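Local coordinates for protein AT5g51720/MIO24_14 (Arabidopsis thaliana, PDB 3S2R) that binds a [2Fe-2S] cluster in each subunit of a homodimer, acts as an iron-sulfur transfer protein and has a role in plant development, senescence, reactive oxygen homeostasis and iron metabolism, at the interface of chains A and B. Numbering follows the deposited sequence. Chains: chain A/B, AT5g51720/MIO24_14.

Contact 1: the interface of chains A and B. Residues chain A 35-36, 38, 41, 48, 78, 80; chain B 36, 38, 41, 48, 78-81.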
ATOM      1  N   SER A  35      -6.053  -5.733  10.237  1.00 11.16           N
ATOM      2  CA  SER A  35      -7.506  -5.800  10.013  1.00 11.11           C
ATOM      3  C   SER A  35      -8.195  -4.557  10.519  1.00 10.60           C
ATOM      4  O   SER A  35      -7.785  -4.009  11.570  1.00 12.40           O
ATOM      5  CB  SER A  35      -8.128  -6.991  10.755  1.00 11.35           C
ATOM      6  OG  SER A  35      -7.693  -8.203  10.146  1.00 12.75           O
ATOM      7  N   VAL A  36      -9.281  -4.168   9.842  1.00 10.54           N
ATOM      8  CA  VAL A  36     -10.109  -3.053  10.264  1.00 10.85           C
ATOM      9  C   VAL A  36     -11.542  -3.529  10.247  1.00 10.06           C
ATOM     10  O   VAL A  36     -12.018  -3.918   9.199  1.00 10.98           O
ATOM     11  CB  VAL A  36      -9.932  -1.836   9.296  1.00 12.51           C
ATOM     12  CG1 VAL A  36     -10.870  -0.692   9.727  1.00 13.35           C
ATOM     13  CG2 VAL A  36      -8.454  -1.414   9.202  1.00 14.15           C
ATOM     14  N   VAL A  38     -14.893  -2.152   9.967  1.00  9.99           N
ATOM     15  CA  VAL A  38     -15.185  -0.796   9.497  1.00  9.71           C
ATOM     16  C   VAL A  38     -16.210  -0.042  10.339  1.00 10.98           C
ATOM     17  O   VAL A  38     -16.195   1.195  10.367  1.00 11.23           O
ATOM     18  CB  VAL A  38     -15.565  -0.775   8.031  1.00 10.08           C
ATOM     19  CG1 VAL A  38     -14.462  -1.368   7.174  1.00 11.12           C
ATOM     20  CG2 VAL A  38     -16.872  -1.548   7.778  1.00 11.86           C
ATOM     21  N   LEU A  41     -14.571   2.463  12.938  1.00 11.10           N
ATOM     22  CA  LEU A  41     -13.910   3.710  12.555  1.00 10.26           C
ATOM     23  C   LEU A  41     -14.548   4.911  13.188  1.00 10.06           C
ATOM     24  O   LEU A  41     -15.774   4.888  13.391  1.00 12.02           O
ATOM     25  CB  LEU A  41     -13.985   3.856  11.056  1.00 10.98           C
ATOM     26  CG  LEU A  41     -13.150   2.822  10.252  1.00 10.78           C
ATOM     27  CD1 LEU A  41     -13.597   2.785   8.830  1.00 11.98           C
ATOM     28  CD2 LEU A  41     -11.613   3.059  10.379  1.00 11.69           C
ATOM     29  N   TYR A  48      -5.159   4.865   5.727  1.00 11.19           N
ATOM     30  CA  TYR A  48      -4.350   3.720   6.037  1.00 11.57           C
ATOM     31  C   TYR A  48      -3.078   3.686   5.149  1.00  9.92           C
ATOM     32  O   TYR A  48      -3.176   3.902   3.944  1.00 11.45           O
ATOM     33  CB  TYR A  48      -5.157   2.424   5.907  1.00 11.69           C
ATOM     34  CG  TYR A  48      -5.900   2.154   7.190  1.00 11.69           C
ATOM     35  CD1 TYR A  48      -5.391   1.260   8.136  1.00 11.93           C
ATOM     36  CD2 TYR A  48      -7.061   2.857   7.524  1.00 11.90           C
ATOM     37  CE1 TYR A  48      -6.040   1.067   9.378  1.00 12.23           C
ATOM     38  CE2 TYR A  48      -7.709   2.658   8.742  1.00 13.18           C
ATOM     39  CZ  TYR A  48      -7.185   1.775   9.661  1.00 12.21           C
ATOM     40  OH  TYR A  48      -7.813   1.595  10.870  1.00 15.21           O
ATOM     41  N   LEU A  78      -4.752   4.472   1.491  1.00  9.95           N
ATOM     42  CA  LEU A  78      -6.105   4.020   1.276  1.00  8.77           C
ATOM     43  C   LEU A  78      -7.006   4.788   2.242  1.00  8.65           C
ATOM     44  O   LEU A  78      -6.773   4.772   3.451  1.00  9.53           O
ATOM     45  CB  LEU A  78      -6.253   2.534   1.534  1.00  9.40           C
ATOM     46  CG  LEU A  78      -7.573   1.878   1.262  1.00  8.90           C
ATOM     47  CD1 LEU A  78      -7.875   1.847  -0.248  1.00 10.99           C
ATOM     48  CD2 LEU A  78      -7.621   0.495   1.811  1.00 10.72           C
ATOM     49  N   LEU A  80     -10.477   5.318   4.092  1.00  9.63           N
ATOM     50  CA  LEU A  80     -11.710   4.633   4.473  1.00  9.92           C
ATOM     51  C   LEU A  80     -12.730   5.702   4.888  1.00  9.68           C
ATOM     52  O   LEU A  80     -12.510   6.425   5.866  1.00 10.04           O
ATOM     53  CB  LEU A  80     -11.441   3.623   5.596  1.00  9.45           C
ATOM     54  CG  LEU A  80     -10.366   2.572   5.342  1.00 10.85           C
ATOM     55  CD1 LEU A  80     -10.417   1.552   6.463  1.00 10.24           C
ATOM     56  CD2 LEU A  80     -10.627   1.894   3.999  1.00 10.63           C
TER
ATOM     57  N   VAL B  36     -12.462   4.132  -0.238  1.00 12.47           N
ATOM     58  CA  VAL B  36     -13.454   3.110  -0.076  1.00 12.29           C
ATOM     59  C   VAL B  36     -14.522   3.711   0.811  1.00 10.55           C
ATOM     60  O   VAL B  36     -14.252   4.031   1.955  1.00 11.14           O
ATOM     61  CB  VAL B  36     -12.883   1.787   0.555  1.00 13.62           C
ATOM     62  CG1 VAL B  36     -13.997   0.748   0.817  1.00 15.61           C
ATOM     63  CG2 VAL B  36     -11.801   1.209  -0.327  1.00 16.48           C
ATOM     64  N   VAL B  38     -17.101   2.684   3.181  1.00 10.73           N
ATOM     65  CA  VAL B  38     -17.062   1.362   3.781  1.00 11.81           C
ATOM     66  C   VAL B  38     -18.354   0.588   3.668  1.00 12.42           C
ATOM     67  O   VAL B  38     -18.313  -0.629   3.696  1.00 12.92           O
ATOM     68  CB  VAL B  38     -16.514   1.373   5.209  1.00 12.21           C
ATOM     69  CG1 VAL B  38     -15.087   1.927   5.193  1.00 14.12           C
ATOM     70  CG2 VAL B  38     -17.354   2.227   6.107  1.00 15.26           C
ATOM     71  N   LEU B  41     -18.638  -2.193   0.789  1.00 13.36           N
ATOM     72  CA  LEU B  41     -18.070  -3.541   0.852  1.00 13.33           C
ATOM     73  C   LEU B  41     -19.165  -4.608   0.728  1.00 13.01           C
ATOM     74  O   LEU B  41     -20.253  -4.499   1.308  1.00 14.32           O
ATOM     75  CB  LEU B  41     -17.346  -3.691   2.167  1.00 13.64           C
ATOM     76  CG  LEU B  41     -16.082  -2.793   2.264  1.00 13.53           C
ATOM     77  CD1 LEU B  41     -15.548  -2.811   3.648  1.00 15.21           C
ATOM     78  CD2 LEU B  41     -14.992  -3.192   1.268  1.00 16.50           C
ATOM     79  N   TYR B  48      -7.036  -5.482   0.755  1.00 10.10           N
ATOM     80  CA  TYR B  48      -6.524  -4.373  -0.010  1.00 10.21           C
ATOM     81  C   TYR B  48      -5.001  -4.422  -0.034  1.00 10.05           C
ATOM     82  O   TYR B  48      -4.339  -4.669   0.964  1.00 11.00           O
ATOM     83  CB  TYR B  48      -7.046  -3.041   0.528  1.00 11.43           C
ATOM     84  CG  TYR B  48      -8.402  -2.720  -0.012  1.00 11.46           C
ATOM     85  CD1 TYR B  48      -8.573  -1.776  -1.030  1.00 11.44           C
ATOM     86  CD2 TYR B  48      -9.533  -3.396   0.425  1.00 12.03           C
ATOM     87  CE1 TYR B  48      -9.835  -1.529  -1.583  1.00 13.22           C
ATOM     88  CE2 TYR B  48     -10.786  -3.125  -0.112  1.00 12.35           C
ATOM     89  CZ  TYR B  48     -10.924  -2.203  -1.127  1.00 13.94           C
ATOM     90  OH  TYR B  48     -12.152  -1.954  -1.703  1.00 15.34           O
ATOM     91  N   LEU B  78      -4.149  -5.208   3.842  1.00  8.06           N
ATOM     92  CA  LEU B  78      -5.094  -4.671   4.849  1.00  8.12           C
ATOM     93  C   LEU B  78      -6.442  -5.340   4.656  1.00  8.41           C
ATOM     94  O   LEU B  78      -6.986  -5.318   3.556  1.00  9.43           O
ATOM     95  CB  LEU B  78      -5.183  -3.164   4.656  1.00  8.92           C
ATOM     96  CG  LEU B  78      -6.075  -2.458   5.690  1.00  9.49           C
ATOM     97  CD1 LEU B  78      -5.391  -2.444   7.070  1.00 10.81           C
ATOM     98  CD2 LEU B  78      -6.308  -1.007   5.239  1.00 11.38           C
ATOM     99  N   LEU B  79      -6.988  -5.951   5.709  1.00  8.64           N
ATOM    100  CA  LEU B  79      -8.236  -6.682   5.609  1.00  8.97           C
ATOM    101  C   LEU B  79      -9.363  -5.806   6.093  1.00  8.73           C
ATOM    102  O   LEU B  79      -9.398  -5.461   7.274  1.00 10.31           O
ATOM    103  CB  LEU B  79      -8.218  -7.979   6.466  1.00  9.61           C
ATOM    104  CG  LEU B  79      -7.030  -8.901   6.185  1.00 10.10           C
ATOM    105  CD1 LEU B  79      -7.163 -10.181   7.006  1.00 11.36           C
ATOM    106  CD2 LEU B  79      -6.909  -9.270   4.693  1.00 11.71           C
ATOM    107  N   LEU B  80     -10.266  -5.418   5.208  1.00  9.09           N
ATOM    108  CA  LEU B  80     -11.431  -4.646   5.598  1.00  9.78           C
ATOM    109  C   LEU B  80     -12.566  -5.587   5.925  1.00  9.76           C
ATOM    110  O   LEU B  80     -12.942  -6.411   5.063  1.00 10.07           O
ATOM    111  CB  LEU B  80     -11.853  -3.635   4.511  1.00 10.68           C
ATOM    112  CG  LEU B  80     -10.760  -2.665   4.029  1.00 10.53           C
ATOM    113  CD1 LEU B  80     -11.366  -1.683   3.070  1.00 11.00           C
ATOM    114  CD2 LEU B  80     -10.077  -1.950   5.218  1.00 10.86           C
ATOM    115  N   LYS B  81     -13.101  -5.480   7.142  1.00  9.86           N
ATOM    116  CA  LYS B  81     -14.069  -6.422   7.637  1.00 10.54           C
ATOM    117  C   LYS B  81     -15.366  -5.735   7.990  1.00 10.90           C
ATOM    118  O   LYS B  81     -15.382  -4.675   8.606  1.00 11.21           O
ATOM    119  CB  LYS B  81     -13.522  -7.130   8.880  1.00 11.27           C
ATOM    120  CG  LYS B  81     -12.241  -7.849   8.683  1.00 11.62           C
ATOM    121  CD  LYS B  81     -11.850  -8.682   9.875  1.00 12.97           C
ATOM    122  CE  LYS B  81     -10.586  -9.510   9.586  1.00 15.62           C
ATOM    123  NZ  LYS B  81     -10.229 -10.287  10.781  1.00 18.93           N
TER
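Strand 34-37 of chain A lies parallel to strand 78-81 of chain B, and the exchanged pair, strand 32-37 of chain B with strand 75-81 of chain A, repeats this about the two-fold axis. Each sheet therefore contains strands of both subunits. The backbone N and O of A:Val36 both bond to one strand, either side of B:Leu80: N gives a hydrogen bond to B:Leu79 O at 2.9 Å, and O takes one from B:Lys81 N at 2.8 Å. A:Val38 N, at the start of the 3-10 helix 38-40, continues the ladder to B:Lys81 O with an angle of 168° at the hydrogen. All three donors lie nearly along the axis of the C=O they meet.

Between the two strand pairs the side chains are apolar. A:Leu80 and B:Leu80 meet tip to tip across the axis, CD1 of the first 3.7 Å from CD2 of the second. A:Val38 and B:Val38 also point at each other, with CB 3.7 Å from CB. CD1 of each Leu41 touches CG1 of the opposite Val38; A:Leu41 crosses B:Val38 obliquely. B:Leu78 has CG anti to its backbone N (chi1 -177°). Its CD2 branch meets CB and CG of A:Tyr48, 3.7 Å from CB, and the two side chains cross at about a right angle. Its CD1 branch reaches A:Tyr48 CD1 and A:Val36 CG2. At the rim B:Lys81 runs out extended, and its CE lies beside A:Ser35 OG, 3.2 Å away. The backbone ladder and the interlocked branched side chains hold two copies of this CDGSH-type iron-binding region, most of the protein's length, together as the NEET homodimer.

Contact 2: the interface of chains A and B. Residues chain A 20-22, 53, 67, 73; chain B 19-22, 51, 53, 67, 71, 73, 75.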
ATOM      1  N   GLY A  20      13.126  -4.018  -2.132  1.00 19.64           N
ATOM      2  CA  GLY A  20      12.306  -4.149  -0.890  1.00 17.81           C
ATOM      3  C   GLY A  20      11.344  -2.998  -0.808  1.00 16.28           C
ATOM      4  O   GLY A  20      11.550  -1.971  -1.447  1.00 18.07           O
ATOM      5  N   ILE A  21      10.256  -3.180  -0.073  1.00 14.78           N
ATOM      6  CA  ILE A  21       9.261  -2.137   0.087  1.00 15.19           C
ATOM      7  C   ILE A  21       9.175  -1.668   1.519  1.00 15.38           C
ATOM      8  O   ILE A  21       8.999  -0.491   1.759  1.00 16.46           O
ATOM      9  CB  ILE A  21       7.883  -2.685  -0.367  1.00 15.71           C
ATOM     10  CG1 ILE A  21       7.926  -2.812  -1.897  1.00 15.49           C
ATOM     11  CG2 ILE A  21       6.716  -1.850   0.131  1.00 17.03           C
ATOM     12  CD1 ILE A  21       6.809  -3.632  -2.466  1.00 17.32           C
ATOM     13  N   ASN A  22       9.250  -2.588   2.472  1.00 14.66           N
ATOM     14  CA  ASN A  22       9.067  -2.241   3.864  1.00 15.54           C
ATOM     15  C   ASN A  22      10.416  -2.267   4.571  1.00 15.41           C
ATOM     16  O   ASN A  22      10.940  -3.345   4.858  1.00 15.55           O
ATOM     17  CB  ASN A  22       8.129  -3.259   4.514  1.00 15.58           C
ATOM     18  CG  ASN A  22       8.144  -3.170   6.045  1.00 16.53           C
ATOM     19  OD1 ASN A  22       8.407  -2.101   6.610  1.00 15.51           O
ATOM     20  ND2 ASN A  22       7.840  -4.300   6.728  1.00 15.14           N
ATOM     21  N   ARG A  53       6.136   3.550   5.698  1.00 12.57           N
ATOM     22  CA  ARG A  53       7.008   4.561   6.316  1.00 13.75           C
ATOM     23  C   ARG A  53       6.339   5.265   7.496  1.00 12.24           C
ATOM     24  O   ARG A  53       7.001   6.028   8.186  1.00 14.10           O
ATOM     25  CB  ARG A  53       7.484   5.635   5.304  1.00 14.86           C
ATOM     26  CG  ARG A  53       8.112   5.188   3.980  1.00 18.27           C
ATOM     27  CD  ARG A  53       9.189   4.246   4.288  1.00 19.63           C
ATOM     28  NE  ARG A  53      10.179   3.995   3.216  1.00 19.32           N
ATOM     29  CZ  ARG A  53      10.082   3.052   2.270  1.00 16.57           C
ATOM     30  NH1 ARG A  53       8.989   2.296   2.154  1.00 15.72           N
ATOM     31  NH2 ARG A  53      11.105   2.833   1.452  1.00 18.34           N
ATOM     32  N   HIS A  67       8.390  10.782   1.569  1.00 14.15           N
ATOM     33  CA  HIS A  67       8.968   9.723   0.755  1.00 14.48           C
ATOM     34  C   HIS A  67       8.887  10.017  -0.746  1.00 14.06           C
ATOM     35  O   HIS A  67       9.885   9.860  -1.479  1.00 14.07           O
ATOM     36  CB  HIS A  67       8.305   8.387   1.094  1.00 14.76           C
ATOM     37  CG  HIS A  67       8.516   7.341   0.051  1.00 15.91           C
ATOM     38  ND1 HIS A  67       9.648   6.562  -0.000  1.00 16.75           N
ATOM     39  CD2 HIS A  67       7.767   6.988  -1.024  1.00 15.63           C
ATOM     40  CE1 HIS A  67       9.590   5.759  -1.047  1.00 17.48           C
ATOM     41  NE2 HIS A  67       8.469   6.011  -1.701  1.00 16.82           N
ATOM     42  N   ASP A  73       8.581   9.368  -5.996  1.00 16.54           N
ATOM     43  CA  ASP A  73       7.566   8.330  -6.028  1.00 15.38           C
ATOM     44  C   ASP A  73       6.159   8.970  -5.993  1.00 14.14           C
ATOM     45  O   ASP A  73       6.030  10.187  -5.908  1.00 15.13           O
ATOM     46  CB  ASP A  73       7.829   7.383  -4.839  1.00 16.42           C
ATOM     47  CG  ASP A  73       7.331   5.954  -5.078  1.00 16.78           C
ATOM     48  OD1 ASP A  73       6.734   5.671  -6.158  1.00 17.00           O
ATOM     49  OD2 ASP A  73       7.593   5.088  -4.209  1.00 17.14           O
TER
ATOM     50  N   GLY B  19      14.898   4.760  -4.800  1.00 28.58           N
ATOM     51  CA  GLY B  19      14.237   4.897  -3.499  1.00 25.58           C
ATOM     52  C   GLY B  19      12.777   4.487  -3.487  1.00 23.16           C
ATOM     53  O   GLY B  19      12.204   4.228  -2.417  1.00 22.74           O
ATOM     54  N   GLY B  20      12.184   4.397  -4.677  1.00 21.99           N
ATOM     55  CA  GLY B  20      10.744   4.176  -4.842  1.00 19.92           C
ATOM     56  C   GLY B  20      10.258   2.787  -4.484  1.00 18.87           C
ATOM     57  O   GLY B  20      11.043   1.824  -4.413  1.00 19.33           O
ATOM     58  N   ILE B  21       8.950   2.676  -4.296  1.00 16.58           N
ATOM     59  CA  ILE B  21       8.341   1.368  -4.039  1.00 15.29           C
ATOM     60  C   ILE B  21       7.250   0.990  -5.045  1.00 13.57           C
ATOM     61  O   ILE B  21       6.766  -0.158  -5.011  1.00 14.63           O
ATOM     62  CB  ILE B  21       7.748   1.261  -2.648  1.00 15.59           C
ATOM     63  CG1 ILE B  21       6.589   2.239  -2.457  1.00 15.39           C
ATOM     64  CG2 ILE B  21       8.804   1.461  -1.589  1.00 16.72           C
ATOM     65  CD1 ILE B  21       5.749   2.020  -1.144  1.00 19.18           C
ATOM     66  N   ASN B  22       6.837   1.927  -5.900  1.00 13.70           N
ATOM     67  CA  ASN B  22       5.817   1.707  -6.908  1.00 13.25           C
ATOM     68  C   ASN B  22       6.403   1.989  -8.301  1.00 14.00           C
ATOM     69  O   ASN B  22       6.195   3.060  -8.839  1.00 14.68           O
ATOM     70  CB  ASN B  22       4.579   2.578  -6.665  1.00 12.81           C
ATOM     71  CG  ASN B  22       3.587   2.478  -7.766  1.00 12.48           C
ATOM     72  OD1 ASN B  22       3.418   1.413  -8.364  1.00 13.68           O
ATOM     73  ND2 ASN B  22       2.878   3.566  -8.024  1.00 13.61           N
ATOM     74  N   CYS B  51       1.303  -3.558  -1.370  1.00 12.54           N
ATOM     75  CA  CYS B  51       2.589  -3.890  -1.966  1.00 12.40           C
ATOM     76  C   CYS B  51       2.811  -3.288  -3.322  1.00 11.72           C
ATOM     77  O   CYS B  51       3.931  -3.368  -3.829  1.00 11.93           O
ATOM     78  CB  CYS B  51       2.804  -5.412  -2.026  1.00 13.14           C
ATOM     79  SG  CYS B  51       1.915  -6.279  -3.319  1.00 12.81           S
ATOM     80  N   ARG B  53       1.977  -4.270  -6.171  1.00 11.68           N
ATOM     81  CA  ARG B  53       2.274  -5.295  -7.209  1.00 12.30           C
ATOM     82  C   ARG B  53       1.020  -5.990  -7.706  1.00 11.54           C
ATOM     83  O   ARG B  53       1.070  -6.732  -8.677  1.00 13.45           O
ATOM     84  CB  ARG B  53       3.286  -6.345  -6.717  1.00 12.24           C
ATOM     85  CG  ARG B  53       4.641  -5.822  -6.236  1.00 12.12           C
ATOM     86  CD  ARG B  53       5.442  -5.109  -7.336  1.00 11.87           C
ATOM     87  NE  ARG B  53       6.744  -4.654  -6.858  1.00 12.91           N
ATOM     88  CZ  ARG B  53       6.954  -3.441  -6.359  1.00 12.69           C
ATOM     89  NH1 ARG B  53       5.929  -2.580  -6.270  1.00 15.21           N
ATOM     90  NH2 ARG B  53       8.169  -3.096  -5.933  1.00 15.15           N
ATOM     91  N   HIS B  67       6.352 -11.153  -4.248  1.00 14.46           N
ATOM     92  CA  HIS B  67       7.289 -10.070  -3.909  1.00 14.25           C
ATOM     93  C   HIS B  67       8.158 -10.379  -2.690  1.00 14.67           C
ATOM     94  O   HIS B  67       9.375 -10.148  -2.711  1.00 14.07           O
ATOM     95  CB  HIS B  67       6.533  -8.753  -3.658  1.00 14.86           C
ATOM     96  CG  HIS B  67       7.374  -7.728  -2.967  1.00 13.45           C
ATOM     97  ND1 HIS B  67       8.310  -6.955  -3.625  1.00 14.18           N
ATOM     98  CD2 HIS B  67       7.503  -7.434  -1.653  1.00 13.88           C
ATOM     99  CE1 HIS B  67       8.953  -6.211  -2.749  1.00 13.72           C
ATOM    100  NE2 HIS B  67       8.479  -6.479  -1.544  1.00 14.38           N
ATOM    101  N   ASN B  71      12.319 -10.802  -2.677  1.00 16.68           N
ATOM    102  CA  ASN B  71      13.000  -9.618  -2.137  1.00 16.36           C
ATOM    103  C   ASN B  71      13.374  -9.679  -0.673  1.00 17.16           C
ATOM    104  O   ASN B  71      13.813  -8.680  -0.108  1.00 19.30           O
ATOM    105  CB  ASN B  71      12.171  -8.354  -2.427  1.00 17.11           C
ATOM    106  CG  ASN B  71      12.248  -7.949  -3.885  1.00 17.59           C
ATOM    107  OD1 ASN B  71      13.283  -7.449  -4.344  1.00 21.19           O
ATOM    108  ND2 ASN B  71      11.176  -8.205  -4.638  1.00 17.90           N
ATOM    109  N   ASP B  73      11.260  -9.693   1.829  1.00 13.05           N
ATOM    110  CA  ASP B  73      10.374  -8.703   2.460  1.00 11.60           C
ATOM    111  C   ASP B  73       9.247  -9.430   3.174  1.00 10.92           C
ATOM    112  O   ASP B  73       9.136 -10.647   3.096  1.00 12.08           O
ATOM    113  CB  ASP B  73       9.839  -7.750   1.408  1.00 11.93           C
ATOM    114  CG  ASP B  73       9.625  -6.343   1.940  1.00  8.97           C
ATOM    115  OD1 ASP B  73       9.731  -6.111   3.161  1.00 11.12           O
ATOM    116  OD2 ASP B  73       9.375  -5.469   1.104  1.00 11.49           O
ATOM    117  N   VAL B  75       5.706  -7.882   3.406  1.00  8.72           N
ATOM    118  CA  VAL B  75       4.517  -7.040   3.286  1.00  8.17           C
ATOM    119  C   VAL B  75       3.284  -7.908   3.080  1.00  7.98           C
ATOM    120  O   VAL B  75       3.364  -9.079   2.722  1.00 10.28           O
ATOM    121  CB  VAL B  75       4.616  -5.982   2.164  1.00  8.44           C
ATOM    122  CG1 VAL B  75       5.742  -4.990   2.479  1.00 10.66           C
ATOM    123  CG2 VAL B  75       4.830  -6.640   0.828  1.00  9.77           C
TER
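B:Asp73 OD2, a carboxylate oxygen, accepts three hydrogen bonds: from A:Ile21 N, A:Asn22 N and B:His67 NE2. Loop 20-22 of one chain thus meets helix 63-71 and Asp73 of the other, part of the dimer interface. A:Ile21 N is 2.7 Å from OD2 and comes from above the carboxylate plane. A:Asn22 N uses the syn lone pair at a longer 3.2 Å. B:His67 NE2 takes the anti lone pair at 3.0 Å, with OD2 in the plane of the imidazole, which fixes the ring's turn. An alanine in place of B:Asp73 would remove this acceptor and would probably loosen both the chain A loop and the B:His67 ring. The carboxylate is likely to favour a protonated NE2 on the histidine.

In the twin site A:Asp73 OD2 takes B:Ile21 N at 2.8 Å and A:His67 NE2, but B:Asn22 N stays 3.7 Å away. The isoleucines differ. A:Ile21 has CG1 beside its backbone N (chi1 -72°) and sends CD1 over the face of the B:His67 ring, 3.6 Å from the centroid. The same methyl lies against a face of the B:Arg53 guanidinium. B:Ile21 has CG1 in the crowded position between N and the carbonyl carbon (chi1 64°), and turns CG2 toward the tip of A:Arg53. Each Arg53 holds the Ile21 carbonyl of its own chain. B:Arg53 NH1 reaches B:Ile21 O at 2.9 Å, with the oxygen in the guanidinium plane.

The centres of the C-alpha atoms of contact 1 and contact 2 are about 20 Å apart, at opposite ends of one two-fold dimer interface. They share no residue, but strand 75-81 of chain A runs from close to one toward the other, and B:Val75 of contact 2 precedes strand 78-81 of contact 1. Contact 1 is strand pairing with an apolar core, whereas contact 2 joins loops and helix 63-71 through bonds to a carboxylate. Contact 2 also includes the cluster ligand B:Cys51, so subunit pairing there could influence the cluster surroundings. Together they join the subunits along the length of the dimer.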